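Local coordinates for protein pyruvate kinase (Cryptosporidium parvum, PDB 4DRS) that probably catalyses the final step of glycolysis, moving the phosphate of phosphoenolpyruvate onto ADP to give pyruvate and ATP, at residues E418-D422 with V423-L427; P392-Y395 with H396-S400. All coordinates share one frame; numbering follows the deposited sequence.

In the fold
Along the chain from the N terminus, contact 2 comes first. It runs through most of helix 391-401, joining side chains on successive turns. That helix follows the last barrel strand, 358-361, and helix 371-386. Contact 1 comes later, where helix 408-422 ends and the chain turns into strand 427-431. Contact 2 closes no loop; contact 1 closes the turn at the end of the next helix. They lie in series, neither nested nor crossed. The two helices pack against each other, so the contacts meet in space: His421 CE1 of contact 1 is 3.6 Å from Pro392 CG of contact 2. Contact 1 leads into the mixed sheet of the alpha/beta domain. Both contacts touch the second subunit.

Contact 1 (E418-D422 with V423-L427); sequences ESAHD and VNAKL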
loop_
_atom_site.group_PDB
_atom_site.type_symbol
_atom_site.label_atom_id
_atom_site.label_comp_id
_atom_site.label_asym_id
_atom_site.label_seq_id
_atom_site.Cartn_x
_atom_site.Cartn_y
_atom_site.Cartn_z
ATOM N N GLU A 418 10.223 -4.460 15.342
ATOM C CA GLU A 418 9.297 -3.330 15.255
ATOM C C GLU A 418 9.632 -2.262 16.304
ATOM O O GLU A 418 9.660 -1.068 15.991
ATOM C CB GLU A 418 7.838 -3.783 15.391
ATOM C CG GLU A 418 6.831 -2.747 14.909
ATOM C CD GLU A 418 5.488 -2.839 15.616
ATOM O OE1 GLU A 418 5.471 -3.039 16.854
ATOM O OE2 GLU A 418 4.443 -2.696 14.937
ATOM N N SER A 419 9.892 -2.706 17.536
ATOM C CA SER A 419 10.281 -1.818 18.634
ATOM C C SER A 419 11.552 -1.032 18.339
ATOM O O SER A 419 11.616 0.169 18.605
ATOM C CB SER A 419 10.467 -2.602 19.935
ATOM O OG SER A 419 9.319 -2.482 20.755
ATOM N N ALA A 420 12.556 -1.719 17.790
ATOM C CA ALA A 420 13.834 -1.099 17.462
ATOM C C ALA A 420 13.631 0.030 16.462
ATOM O O ALA A 420 14.266 1.079 16.560
ATOM C CB ALA A 420 14.805 -2.133 16.917
ATOM N N HIS A 421 12.725 -0.197 15.516
ATOM C CA HIS A 421 12.380 0.794 14.511
ATOM C C HIS A 421 11.652 1.965 15.115
ATOM O O HIS A 421 11.984 3.116 14.836
ATOM C CB HIS A 421 11.552 0.150 13.406
ATOM C CG HIS A 421 11.057 1.127 12.375
ATOM N ND1 HIS A 421 11.860 1.649 11.429
ATOM C CD2 HIS A 421 9.792 1.679 12.170
ATOM C CE1 HIS A 421 11.147 2.491 10.653
ATOM N NE2 HIS A 421 9.880 2.506 11.108
ATOM N N ASP A 422 10.668 1.675 15.961
ATOM C CA ASP A 422 9.817 2.704 16.554
ATOM C C ASP A 422 10.548 3.663 17.500
ATOM O O ASP A 422 10.177 4.830 17.591
ATOM C CB ASP A 422 8.614 2.069 17.262
ATOM C CG ASP A 422 7.566 1.547 16.289
ATOM O OD1 ASP A 422 7.492 2.055 15.146
ATOM O OD2 ASP A 422 6.811 0.625 16.670
ATOM N N VAL A 423 11.569 3.181 18.206
ATOM C CA VAL A 423 12.353 4.058 19.089
ATOM C C VAL A 423 13.690 4.470 18.482
ATOM O O VAL A 423 14.464 5.186 19.115
ATOM C CB VAL A 423 12.593 3.460 20.498
ATOM C CG1 VAL A 423 11.274 3.202 21.208
ATOM C CG2 VAL A 423 13.460 2.207 20.435
ATOM N N ASN A 424 13.949 4.014 17.259
ATOM C CA ASN A 424 15.214 4.273 16.570
ATOM C C ASN A 424 16.422 3.730 17.350
ATOM O O ASN A 424 17.439 4.415 17.521
ATOM C CB ASN A 424 15.362 5.769 16.252
ATOM C CG ASN A 424 16.494 6.054 15.283
ATOM O OD1 ASN A 424 16.637 5.389 14.257
ATOM N ND2 ASN A 424 17.306 7.054 15.607
ATOM N N ALA A 425 16.290 2.489 17.819
ATOM C CA ALA A 425 17.341 1.807 18.569
ATOM C C ALA A 425 18.550 1.506 17.691
ATOM O O ALA A 425 18.442 1.457 16.463
ATOM C CB ALA A 425 16.801 0.527 19.182
ATOM N N LYS A 426 19.699 1.302 18.327
ATOM C CA LYS A 426 20.936 1.030 17.608
ATOM C C LYS A 426 21.295 -0.448 17.623
ATOM O O LYS A 426 22.022 -0.917 16.747
ATOM C CB LYS A 426 22.092 1.867 18.172
ATOM C CG LYS A 426 21.830 3.369 18.213
ATOM C CD LYS A 426 21.551 3.955 16.832
ATOM C CE LYS A 426 21.267 5.448 16.912
ATOM N NZ LYS A 426 20.883 6.008 15.584
ATOM N N LEU A 427 20.788 -1.177 18.615
ATOM C CA LEU A 427 21.099 -2.597 18.765
ATOM C C LEU A 427 19.906 -3.427 19.211
ATOM O O LEU A 427 19.024 -2.941 19.928
ATOM C CB LEU A 427 22.226 -2.798 19.783
ATOM C CG LEU A 427 23.640 -2.286 19.494
ATOM C CD1 LEU A 427 24.452 -2.390 20.768
ATOM C CD2 LEU A 427 24.312 -3.050 18.362
#
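Ala420 and Ala425 meet through their methyl groups, with the two CB atoms 4.0 Å apart. Ala425 points back at the helix, and its CB lies 3.8 Å from Ala420 CA. Beside this apolar touch runs a polar one. Ala425 N donates to Ala420 O at 2.8 Å, in the carbonyl plane and with an N-H...O angle of 152°. The backbone bond and the methyl pair thus join the same two residues.

Val423 carries the other close approach. Its N donates to Ser419 O at 3.0 Å, and one of its methyls lies beyond the same oxygen. The torsion (chi1 -60°) puts CG2 between the backbone N and the carbonyl carbon. From there CG2 reaches 3.3 Å from Ser419 O. Asn424 adds a weak bond from its N to His421 O, 3.2 Å long.

Outside the turn, Val423 and Ala425 rest on Phe502, and Ala420 on Ile504, both in strand 502-506. Ser419 OG bonds to Ser415 OG of the second subunit.

Asn424 leaves the helix with positive phi (59°). Ala425 N to Ala420 O is the six-to-one bond, and the weak Asn424 N to His421 O is the five-to-two bond. Ala420 and Ala425 make the apolar pair that commonly accompanies such an ending. This is a Schellman motif, closing helix 408-422 just before strand 427-431 of the alpha/beta domain.

Contact 2 (P392-Y395 with H396-S400); sequences PVLY and HAIHS
Tyr395 turns a ring edge toward the face of His396 in an edge-to-face stack. The ring centroids are 5.5 Å apart and the planes meet at 62°. Of the Tyr395 ring atoms, CD2 comes nearest the imidazole, 4.1 Å from His396 ND1 and offset toward the rim. His396 CG lies beside its own backbone N (chi1 -69°), which swings the ring back along the helix. CD2 of that ring comes to 3.0 Å from Pro392 O.

His399 sits one turn on and points the same way as Tyr395. The Tyr395 and His399 planes differ by only 24°, but the rings are displaced along each other and share little facing area. Instead His399 CB lies over one face of the phenol, and His399 ND1 is 3.7 Å from Tyr395 OH. On another side of the helix, Leu394 CD1 meets Ile398 CD1 at 3.9 Å.

Four i to i+4 backbone bonds fix these spacings by linking 392-395 to 396-399, and Ser400 N to His396 O continues the series. His396 O takes two donors, Ser400 N and Ser400 OG, from opposite faces of its plane.

Farther out, Cys414 and Val417 of helix 408-422 pack on Tyr395. Tyr395 OH bonds to Glu418 OE2 of the second subunit. The phenol thus joins an aromatic cluster to a carboxylate across the subunit interface, and that polar link probably helps hold the ring's orientation.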
loop_
_atom_site.group_PDB
_atom_site.type_symbol
_atom_site.label_atom_id
_atom_site.label_comp_id
_atom_site.label_asym_id
_atom_site.label_seq_id
_atom_site.Cartn_x
_atom_site.Cartn_y
_atom_site.Cartn_z
ATOM N N PRO A 392 12.231 -0.768 6.477
ATOM C CA PRO A 392 10.799 -0.899 6.773
ATOM C C PRO A 392 10.036 -1.714 5.725
ATOM O O PRO A 392 9.206 -2.550 6.087
ATOM C CB PRO A 392 10.313 0.551 6.789
ATOM C CG PRO A 392 11.507 1.327 7.234
ATOM C CD PRO A 392 12.685 0.633 6.608
ATOM N N VAL A 393 10.333 -1.489 4.445
ATOM C CA VAL A 393 9.663 -2.206 3.356
ATOM C C VAL A 393 10.011 -3.690 3.390
ATOM O O VAL A 393 9.125 -4.544 3.273
ATOM C CB VAL A 393 9.978 -1.589 1.968
ATOM C CG1 VAL A 393 9.567 -2.528 0.837
ATOM C CG2 VAL A 393 9.281 -0.245 1.814
ATOM N N LEU A 394 11.295 -3.991 3.570
ATOM C CA LEU A 394 11.755 -5.375 3.656
ATOM C C LEU A 394 11.078 -6.107 4.815
ATOM O O LEU A 394 10.649 -7.255 4.665
ATOM C CB LEU A 394 13.285 -5.434 3.781
ATOM C CG LEU A 394 13.980 -6.802 3.863
ATOM C CD1 LEU A 394 13.617 -7.709 2.689
ATOM C CD2 LEU A 394 15.486 -6.615 3.954
ATOM N N TYR A 395 10.974 -5.431 5.959
ATOM C CA TYR A 395 10.335 -6.006 7.138
ATOM C C TYR A 395 8.888 -6.410 6.876
ATOM O O TYR A 395 8.482 -7.521 7.213
ATOM C CB TYR A 395 10.390 -5.050 8.335
ATOM C CG TYR A 395 9.613 -5.573 9.523
ATOM C CD1 TYR A 395 10.062 -6.693 10.227
ATOM C CD2 TYR A 395 8.412 -4.980 9.919
ATOM C CE1 TYR A 395 9.353 -7.194 11.307
ATOM C CE2 TYR A 395 7.691 -5.474 10.999
ATOM C CZ TYR A 395 8.169 -6.582 11.689
ATOM O OH TYR A 395 7.474 -7.090 12.767
ATOM N N HIS A 396 8.117 -5.502 6.280
ATOM C CA HIS A 396 6.704 -5.759 6.020
ATOM C C HIS A 396 6.492 -6.865 5.029
ATOM O O HIS A 396 5.551 -7.644 5.166
ATOM C CB HIS A 396 5.975 -4.481 5.604
ATOM C CG HIS A 396 5.829 -3.477 6.726
ATOM N ND1 HIS A 396 5.129 -3.741 7.848
ATOM C CD2 HIS A 396 6.328 -2.181 6.871
ATOM C CE1 HIS A 396 5.178 -2.674 8.669
ATOM N NE2 HIS A 396 5.912 -1.719 8.070
ATOM N N ALA A 397 7.376 -6.959 4.038
ATOM C CA ALA A 397 7.325 -8.039 3.049
ATOM C C ALA A 397 7.456 -9.416 3.714
ATOM O O ALA A 397 6.616 -10.295 3.501
ATOM C CB ALA A 397 8.395 -7.843 1.982
ATOM N N ILE A 398 8.495 -9.584 4.534
ATOM C CA ILE A 398 8.721 -10.837 5.259
ATOM C C ILE A 398 7.600 -11.119 6.263
ATOM O O ILE A 398 7.086 -12.234 6.323
ATOM C CB ILE A 398 10.101 -10.865 5.963
ATOM C CG1 ILE A 398 11.230 -10.688 4.942
ATOM C CG2 ILE A 398 10.295 -12.171 6.722
ATOM C CD1 ILE A 398 12.534 -10.193 5.538
ATOM N N HIS A 399 7.210 -10.105 7.030
ATOM C CA HIS A 399 6.144 -10.251 8.027
ATOM C C HIS A 399 4.837 -10.710 7.423
ATOM O O HIS A 399 4.142 -11.550 8.000
ATOM C CB HIS A 399 5.961 -8.952 8.807
ATOM C CG HIS A 399 5.021 -9.069 9.981
ATOM N ND1 HIS A 399 5.371 -9.676 11.127
ATOM C CD2 HIS A 399 3.716 -8.626 10.154
ATOM C CE1 HIS A 399 4.341 -9.627 11.991
ATOM N NE2 HIS A 399 3.330 -8.985 11.395
ATOM N N SER A 400 4.505 -10.172 6.249
ATOM C CA SER A 400 3.289 -10.556 5.516
ATOM C C SER A 400 3.349 -11.967 4.924
ATOM O O SER A 400 2.322 -12.636 4.818
ATOM C CB SER A 400 2.993 -9.556 4.396
ATOM O OG SER A 400 2.758 -8.263 4.917
#